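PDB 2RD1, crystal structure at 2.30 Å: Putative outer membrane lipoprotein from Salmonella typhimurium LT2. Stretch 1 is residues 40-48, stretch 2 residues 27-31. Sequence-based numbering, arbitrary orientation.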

# COMPACT_ATOMS: atom_id res chain seq x y z
N ARG A 40 -9.00 4.21 -0.91
CA ARG A 40 -9.38 2.98 -1.59
C ARG A 40 -9.29 1.80 -0.64
O ARG A 40 -8.95 1.94 0.53
CB ARG A 40 -8.44 2.71 -2.77
CG ARG A 40 -8.04 3.92 -3.59
CD ARG A 40 -9.12 4.36 -4.55
NE ARG A 40 -8.62 5.37 -5.47
CZ ARG A 40 -9.35 6.01 -6.38
NH1 ARG A 40 -10.65 5.74 -6.49
NH2 ARG A 40 -8.79 6.92 -7.16
N GLU A 41 -9.61 0.62 -1.17
CA GLU A 41 -9.54 -0.61 -0.40
C GLU A 41 -9.23 -1.70 -1.42
O GLU A 41 -9.64 -1.60 -2.57
CB GLU A 41 -10.88 -0.88 0.30
CG GLU A 41 -10.75 -1.70 1.59
CD GLU A 41 -12.05 -1.77 2.39
OE1 GLU A 41 -13.05 -2.29 1.86
OE2 GLU A 41 -12.07 -1.30 3.56
N ILE A 42 -8.48 -2.71 -1.00
CA ILE A 42 -8.12 -3.81 -1.89
C ILE A 42 -8.05 -5.10 -1.11
O ILE A 42 -7.74 -5.11 0.08
CB ILE A 42 -6.74 -3.56 -2.55
CG1 ILE A 42 -6.36 -4.74 -3.45
CG2 ILE A 42 -5.66 -3.36 -1.49
CD1 ILE A 42 -5.04 -4.55 -4.18
N ASN A 43 -8.36 -6.21 -1.77
CA ASN A 43 -8.31 -7.51 -1.12
C ASN A 43 -6.89 -7.77 -0.64
O ASN A 43 -5.92 -7.70 -1.40
CB ASN A 43 -8.77 -8.60 -2.09
CG ASN A 43 -8.46 -9.99 -1.58
OD1 ASN A 43 -8.61 -10.28 -0.39
ND2 ASN A 43 -8.04 -10.87 -2.49
N SER A 44 -6.76 -8.07 0.65
CA SER A 44 -5.47 -8.33 1.27
C SER A 44 -4.67 -9.42 0.58
O SER A 44 -3.45 -9.49 0.73
CB SER A 44 -5.65 -8.69 2.74
OG SER A 44 -6.35 -7.66 3.42
N ASN A 45 -5.34 -10.29 -0.18
CA ASN A 45 -4.66 -11.37 -0.88
C ASN A 45 -3.97 -10.85 -2.14
O ASN A 45 -3.02 -11.46 -2.64
CB ASN A 45 -5.65 -12.48 -1.26
CG ASN A 45 -6.25 -13.16 -0.04
OD1 ASN A 45 -7.06 -12.57 0.68
ND2 ASN A 45 -5.85 -14.40 0.20
N ASP A 46 -4.46 -9.72 -2.64
CA ASP A 46 -3.91 -9.11 -3.84
C ASP A 46 -2.68 -8.25 -3.57
O ASP A 46 -2.12 -7.66 -4.49
CB ASP A 46 -4.98 -8.26 -4.52
CG ASP A 46 -6.12 -9.10 -5.07
OD1 ASP A 46 -5.86 -9.95 -5.95
OD2 ASP A 46 -7.27 -8.92 -4.61
N VAL A 47 -2.26 -8.18 -2.30
CA VAL A 47 -1.09 -7.39 -1.94
C VAL A 47 0.15 -8.27 -1.77
O VAL A 47 0.21 -9.10 -0.86
CB VAL A 47 -1.32 -6.61 -0.62
CG1 VAL A 47 -0.10 -5.78 -0.29
CG2 VAL A 47 -2.57 -5.73 -0.73
N ALA A 48 1.13 -8.07 -2.64
CA ALA A 48 2.37 -8.85 -2.60
C ALA A 48 3.31 -8.31 -1.53
O ALA A 48 3.78 -9.06 -0.67
CB ALA A 48 3.05 -8.83 -3.96
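Stretch 2 27-31: TGMTS

Stretch 2 (T27 to S31) lies alongside stretch 1 as an antiparallel strand partner. T27 and G28 form a loop; M29 to S31 are extended and continue as a strand later in the chain. They pair with strand R40 to N43, the two axes approaching to 4.4 Å with N-to-C directions 151° apart, so the pairing is antiparallel with some twist. In register, E41 faces S31 (CA to CA 3.9 Å), I42 faces T30 (CA to CA 5.2 Å) and N43 faces M29 (CA to CA 4.6 Å). The contact buries 458 Å², summed over both sides.

The I42–T30 pair is the hydrogen-bonded one, and it satisfies the backbone of both residues. T30 N donates to I42 O at 2.7 Å, and I42 N donates to T30 O at 2.8 Å, closing a small ring between the strands. The E41–S31 and N43–M29 pairs on its two sides are non-hydrogen-bonded, as antiparallel alternation requires. There the backbones meet through CA-H...O contacts: E41 CA lies 3.3 Å from T30 O and M29 CA 3.5 Å from I42 O, so each of these carbonyls receives a CA-H contact besides its N-H donor. R40 O takes a similar contact from S31 CA at 3.2 Å.

One step beyond N43 the ladder gains a third backbone bond: S44 N donates to G28 O at 2.8 Å and is nearly linear, at 170°. The same carbonyl also receives a CA-H...O contact from N43 CA at 3.4 Å. N43 OD1 comes within 3.1 Å of G28 O, but both are acceptors and no bond joins them. The amide of N43 is instead used within its own turn: ND2 donates to D46 OD2 at 3.0 Å, while OD1 accepts a weak bond from N45 N at 3.3 Å. D46 N donates to N43 O at 2.8 Å, fastening the turn that follows the strand. G28 has a phi of 63°, a positive value that favours glycine, and in the loop before the strand M29 N finds its acceptor in T27 OG1 at 3.2 Å.

A side-chain hydrogen bond joins the stretches as well: T30 OG1 and S44 OG are 2.9 Å apart, with either hydroxyl a possible donor; the position of S44 OG is less certain because it crowds an atom elsewhere in the model. T30 and I42 project to the same face of the sheet, where I42 CG2 packs 4.1 Å from T30 CB. V47 CG2 reaches the margin of this group, 4.5 Å from T30 OG1. E41 and S31 share the other face, with E41 CG 4.0 Å from S31 CB. M29, a selenomethionine with all three chi angles in m, brings its CE to 3.2 Å from E41 OE1, while its SE lies 4.0 Å from N43 N.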

# COMPACT_ATOMS: atom_id res chain seq x y z
N THR A 27 -12.37 -8.48 7.23
CA THR A 27 -13.00 -8.17 5.95
C THR A 27 -12.09 -8.60 4.80
O THR A 27 -12.50 -8.58 3.64
CB THR A 27 -13.29 -6.66 5.81
OG1 THR A 27 -12.06 -5.94 5.74
CG2 THR A 27 -14.10 -6.15 6.99
N GLY A 28 -10.87 -8.99 5.15
CA GLY A 28 -9.92 -9.40 4.14
C GLY A 28 -9.61 -8.25 3.21
O GLY A 28 -9.19 -8.44 2.07
N MSE A 29 -9.82 -7.04 3.71
CA MSE A 29 -9.58 -5.83 2.94
C MSE A 29 -8.46 -5.00 3.53
O MSE A 29 -8.23 -5.00 4.74
CB MSE A 29 -10.85 -4.97 2.89
CG MSE A 29 -12.04 -5.63 2.23
SE MSE A 29 -11.69 -6.06 0.38
CE MSE A 29 -12.12 -4.36 -0.43
N THR A 30 -7.74 -4.30 2.65
CA THR A 30 -6.66 -3.43 3.08
C THR A 30 -7.01 -2.07 2.50
O THR A 30 -7.06 -1.90 1.28
CB THR A 30 -5.29 -3.87 2.52
OG1 THR A 30 -4.97 -5.18 3.00
CG2 THR A 30 -4.20 -2.91 2.98
N SER A 31 -7.27 -1.11 3.36
CA SER A 31 -7.62 0.22 2.89
C SER A 31 -6.37 1.09 2.85
O SER A 31 -5.50 0.98 3.72
CB SER A 31 -8.65 0.85 3.82
OG SER A 31 -8.09 1.08 5.10